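Possible galactose mutarotase (Streptomyces platensis subsp. rosaceus, PDB 4RNL) probably interconverts the alpha and beta anomers of galactose or a related aldose, though its activity is unproven. Local coordinates at residues Pro105-Gly108 against Arg109-Leu112; Gln280-Thr283 against Ala284-Leu287. All coordinates share one frame; numbering follows the deposited sequence.

How the contacts relate
Both contacts are local and belong to the aldose 1-epimerase part of the chain. Contact 1 comes first along the chain. It closes a tight turn in the loop after strand 99-102 and leads straight into strand 111-112, which pairs with strand 88-89. Contact 2 follows much later. It forms where strand 278-282 ends and the loop toward strand 305-310 begins; those two strands are antiparallel neighbours in a larger sheet. The two contacts are in series, so they neither nest nor cross. The centres of contact 1 and contact 2 are about 18 Å apart, and the nearest atoms of contact 1 and contact 2 are about 8 Å apart, without touching. Contact 1 is at the surface. Contact 2 is nearer the centre of the chain.

Contact 1. Residues Pro105-Gly108 against Arg109-Leu112; sequences PNNG and RHSL
Asn106 grips the backbone of Leu112 with both ends of its side-chain amide. Leu112 N donates to Asn106 OD1 at 2.8 Å, on a lone pair in the carbonyl plane. Asn106 ND2 donates to Leu112 O at 3.0 Å, nearly straight at 167° and within the amide plane. CG sits between the backbone N and the carbonyl carbon (chi1 65°), which turns the amide toward Leu112.

The backbone bonds close a type II' turn from Asn107 to His110. Asn107 N donates to His110 O, and His110 N to Asn107 O, each at 3.0 Å. The second donor lies well above the carbonyl plane. A classic beta bulge sets two residues, Asn106 and Asn107, opposite the single His110. Gly108 takes the positive phi of the turn. Pro105 CA adds a CA-H...O contact to His110 O at 3.4 Å.

Carbon packing is slight: Asn107 CB meets Leu112 CB at 3.6 Å. Asn107 OD1 is hydrogen-bonded to Arg88 NE, and the His110 ring to Thr213 OG1 and Gly91 N.

The turn is thus held mainly by polar bonds. The paired amide bonds of Asn106 satisfy both backbone polar groups of Leu112, much as a neighbouring strand would, and probably fix the rotation of the Asn106 amide.

Contact 2. Residues Gln280-Thr283 against Ala284-Leu287; sequences QLYT and ADHL
The end of strand 278-282 runs into a type I beta turn, Ala284 to Leu287, and Tyr282 and Thr283 each reach forward to bond a side chain of that turn. With CG anti to the backbone N (chi1 178°), the Tyr282 ring lies on the side of the carbonyl carbon, against the Ala284 backbone. Its hydroxyl meets His286 ND1 at 2.7 Å, a hydrogen bond whose direction is not settled. The bond runs edge to edge: ND1 lies in the plane of the tyrosine ring, and OH lies near the plane of the imidazole. The rings meet rim to rim and are almost coplanar, at 7°. The backbone of Ala284 covers one face of the tyrosine ring. Ala284 N sits over its centre, 3.4 Å above the plane, and Ala284 CA is 3.5 Å from Tyr282 CE2. A phenylalanine in place of Tyr282 would probably keep this packing but leave His286 ND1 without its mate, and the imidazole less firmly held.

Thr283 OG1 donates to Asp285 OD2 at 2.6 Å, on the syn side of the carboxylate and close to its plane. Thr283 OG1 also bonds Tyr241 N, while His286 NE2 is held by Ser76 OG.

A glycerol, probably from the crystallisation liquor, lies about 4 Å from the Tyr282 side chain and may mark a pocket. Strand 278-282 lies between antiparallel strands 242-246 and 305-310. Tyr282 touches both, at Asp242 and Glu308, and Tyr184 of strand 180-185 packs against Tyr282, Ala284 and His286.

Contact 1. Residues Pro105-Gly108 against Arg109-Leu112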
loop_
_atom_site.group_PDB
_atom_site.type_symbol
_atom_site.label_atom_id
_atom_site.label_comp_id
_atom_site.label_asym_id
_atom_site.label_seq_id
_atom_site.Cartn_x
_atom_site.Cartn_y
_atom_site.Cartn_z
ATOM N N PRO A 105 11.504 15.310 -9.754
ATOM C CA PRO A 105 12.270 14.059 -9.773
ATOM C C PRO A 105 12.776 13.716 -8.377
ATOM O O PRO A 105 13.874 14.137 -8.006
ATOM C CB PRO A 105 13.441 14.381 -10.709
ATOM C CG PRO A 105 13.643 15.873 -10.560
ATOM C CD PRO A 105 12.274 16.458 -10.269
ATOM N N ASN A 106 11.986 12.970 -7.612
ATOM C CA ASN A 106 12.367 12.613 -6.244
ATOM C C ASN A 106 13.007 11.228 -6.128
ATOM O O ASN A 106 13.362 10.785 -5.036
ATOM C CB ASN A 106 11.163 12.722 -5.299
ATOM C CG ASN A 106 10.078 11.716 -5.620
ATOM O OD1 ASN A 106 9.899 11.331 -6.777
ATOM N ND2 ASN A 106 9.355 11.270 -4.592
ATOM N N ASN A 107 13.164 10.547 -7.258
ATOM C CA ASN A 107 13.781 9.220 -7.271
ATOM C C ASN A 107 14.758 9.133 -8.434
ATOM O O ASN A 107 14.436 8.584 -9.493
ATOM C CB ASN A 107 12.689 8.146 -7.366
ATOM C CG ASN A 107 13.246 6.730 -7.436
ATOM O OD1 ASN A 107 12.832 5.935 -8.278
ATOM N ND2 ASN A 107 14.182 6.412 -6.554
ATOM N N GLY A 108 15.953 9.686 -8.244
ATOM C CA GLY A 108 16.866 9.872 -9.360
ATOM C C GLY A 108 16.184 10.751 -10.393
ATOM O O GLY A 108 15.725 11.848 -10.074
ATOM N N ARG A 109 16.085 10.266 -11.626
ATOM C CA ARG A 109 15.473 11.053 -12.689
ATOM C C ARG A 109 13.959 10.922 -12.689
ATOM O O ARG A 109 13.270 11.662 -13.395
ATOM C CB ARG A 109 16.018 10.623 -14.054
ATOM C CG ARG A 109 17.448 11.058 -14.310
ATOM C CD ARG A 109 17.986 10.451 -15.594
ATOM N NE ARG A 109 19.328 9.907 -15.396
ATOM C CZ ARG A 109 20.417 10.319 -16.036
ATOM N NH1 ARG A 109 20.335 11.281 -16.944
ATOM N NH2 ARG A 109 21.589 9.758 -15.773
ATOM N N HIS A 110 13.450 9.985 -11.896
ATOM C CA HIS A 110 12.047 9.601 -11.964
ATOM C C HIS A 110 11.208 10.231 -10.860
ATOM O O HIS A 110 11.735 10.717 -9.860
ATOM C CB HIS A 110 11.909 8.075 -11.877
ATOM C CG HIS A 110 12.811 7.334 -12.812
ATOM N ND1 HIS A 110 12.924 7.659 -14.145
ATOM C CD2 HIS A 110 13.633 6.278 -12.610
ATOM C CE1 HIS A 110 13.788 6.843 -14.725
ATOM N NE2 HIS A 110 14.233 5.995 -13.812
ATOM N N SER A 111 9.895 10.207 -11.053
ATOM C CA SER A 111 8.953 10.538 -9.990
ATOM C C SER A 111 8.485 9.260 -9.301
ATOM O O SER A 111 8.138 8.280 -9.973
ATOM C CB SER A 111 7.751 11.278 -10.579
ATOM O OG SER A 111 6.653 11.238 -9.682
ATOM N N LEU A 112 8.472 9.262 -7.966
ATOM C CA LEU A 112 8.066 8.078 -7.196
ATOM C C LEU A 112 6.974 8.433 -6.205
ATOM O O LEU A 112 7.092 9.429 -5.478
ATOM C CB LEU A 112 9.259 7.500 -6.423
ATOM C CG LEU A 112 8.966 6.401 -5.395
ATOM C CD1 LEU A 112 8.509 5.108 -6.066
ATOM C CD2 LEU A 112 10.194 6.153 -4.534
#

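Contact 2. Residues Gln280-Thr283 against Ala284-Leu287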
loop_
_atom_site.group_PDB
_atom_site.type_symbol
_atom_site.label_atom_id
_atom_site.label_comp_id
_atom_site.label_asym_id
_atom_site.label_seq_id
_atom_site.Cartn_x
_atom_site.Cartn_y
_atom_site.Cartn_z
ATOM N N GLN A 280 2.678 -4.914 -6.465
ATOM C CA GLN A 280 4.104 -4.714 -6.253
ATOM C C GLN A 280 4.519 -5.533 -5.039
ATOM O O GLN A 280 3.944 -5.388 -3.968
ATOM C CB GLN A 280 4.403 -3.234 -5.988
ATOM C CG GLN A 280 5.888 -2.875 -6.037
ATOM C CD GLN A 280 6.399 -2.726 -7.452
ATOM O OE1 GLN A 280 5.613 -2.675 -8.407
ATOM N NE2 GLN A 280 7.721 -2.671 -7.604
ATOM N N LEU A 281 5.510 -6.400 -5.207
ATOM C CA LEU A 281 6.062 -7.146 -4.084
ATOM C C LEU A 281 7.374 -6.462 -3.735
ATOM O O LEU A 281 8.250 -6.359 -4.577
ATOM C CB LEU A 281 6.317 -8.600 -4.497
ATOM C CG LEU A 281 7.090 -9.468 -3.502
ATOM C CD1 LEU A 281 6.377 -9.498 -2.171
ATOM C CD2 LEU A 281 7.259 -10.884 -4.049
ATOM N N TYR A 282 7.501 -5.960 -2.514
ATOM C CA TYR A 282 8.737 -5.296 -2.118
ATOM C C TYR A 282 9.212 -5.853 -0.792
ATOM O O TYR A 282 8.472 -5.860 0.188
ATOM C CB TYR A 282 8.556 -3.771 -2.041
ATOM C CG TYR A 282 9.815 -3.072 -1.580
ATOM C CD1 TYR A 282 11.031 -3.307 -2.213
ATOM C CD2 TYR A 282 9.791 -2.190 -0.504
ATOM C CE1 TYR A 282 12.203 -2.682 -1.782
ATOM C CE2 TYR A 282 10.946 -1.554 -0.068
ATOM C CZ TYR A 282 12.144 -1.804 -0.712
ATOM O OH TYR A 282 13.287 -1.179 -0.277
ATOM N N THR A 283 10.447 -6.331 -0.767
ATOM C CA THR A 283 10.961 -7.017 0.415
ATOM C C THR A 283 11.799 -6.141 1.345
ATOM O O THR A 283 12.585 -6.664 2.125
ATOM C CB THR A 283 11.764 -8.278 0.027
ATOM O OG1 THR A 283 12.748 -7.930 -0.962
ATOM C CG2 THR A 283 10.832 -9.327 -0.559
ATOM N N ALA A 284 11.635 -4.822 1.265
ATOM C CA ALA A 284 12.211 -3.900 2.261
ATOM C C ALA A 284 13.723 -3.996 2.386
ATOM O O ALA A 284 14.276 -3.985 3.496
ATOM C CB ALA A 284 11.554 -4.111 3.646
ATOM N N ASP A 285 14.413 -4.085 1.260
ATOM C CA ASP A 285 15.851 -4.272 1.329
ATOM C C ASP A 285 16.625 -3.012 1.708
ATOM O O ASP A 285 17.802 -3.088 2.046
ATOM C CB ASP A 285 16.359 -4.903 0.036
ATOM C CG ASP A 285 15.634 -6.188 -0.276
ATOM O OD1 ASP A 285 16.073 -7.252 0.221
ATOM O OD2 ASP A 285 14.597 -6.118 -0.974
ATOM N N HIS A 286 15.962 -1.862 1.688
ATOM C CA HIS A 286 16.631 -0.614 2.058
ATOM C C HIS A 286 16.836 -0.502 3.571
ATOM O O HIS A 286 17.668 0.270 4.038
ATOM C CB HIS A 286 15.830 0.583 1.561
ATOM C CG HIS A 286 14.582 0.837 2.347
ATOM N ND1 HIS A 286 13.407 0.151 2.121
ATOM C CD2 HIS A 286 14.326 1.705 3.353
ATOM C CE1 HIS A 286 12.481 0.583 2.961
ATOM N NE2 HIS A 286 13.012 1.531 3.715
ATOM N N LEU A 287 16.071 -1.275 4.337
ATOM C CA LEU A 287 16.177 -1.240 5.800
ATOM C C LEU A 287 17.557 -1.713 6.274
ATOM O O LEU A 287 18.093 -2.713 5.778
ATOM C CB LEU A 287 15.047 -2.062 6.434
ATOM C CG LEU A 287 13.658 -1.469 6.148
ATOM C CD1 LEU A 287 12.539 -2.332 6.716
ATOM C CD2 LEU A 287 13.548 -0.064 6.706
#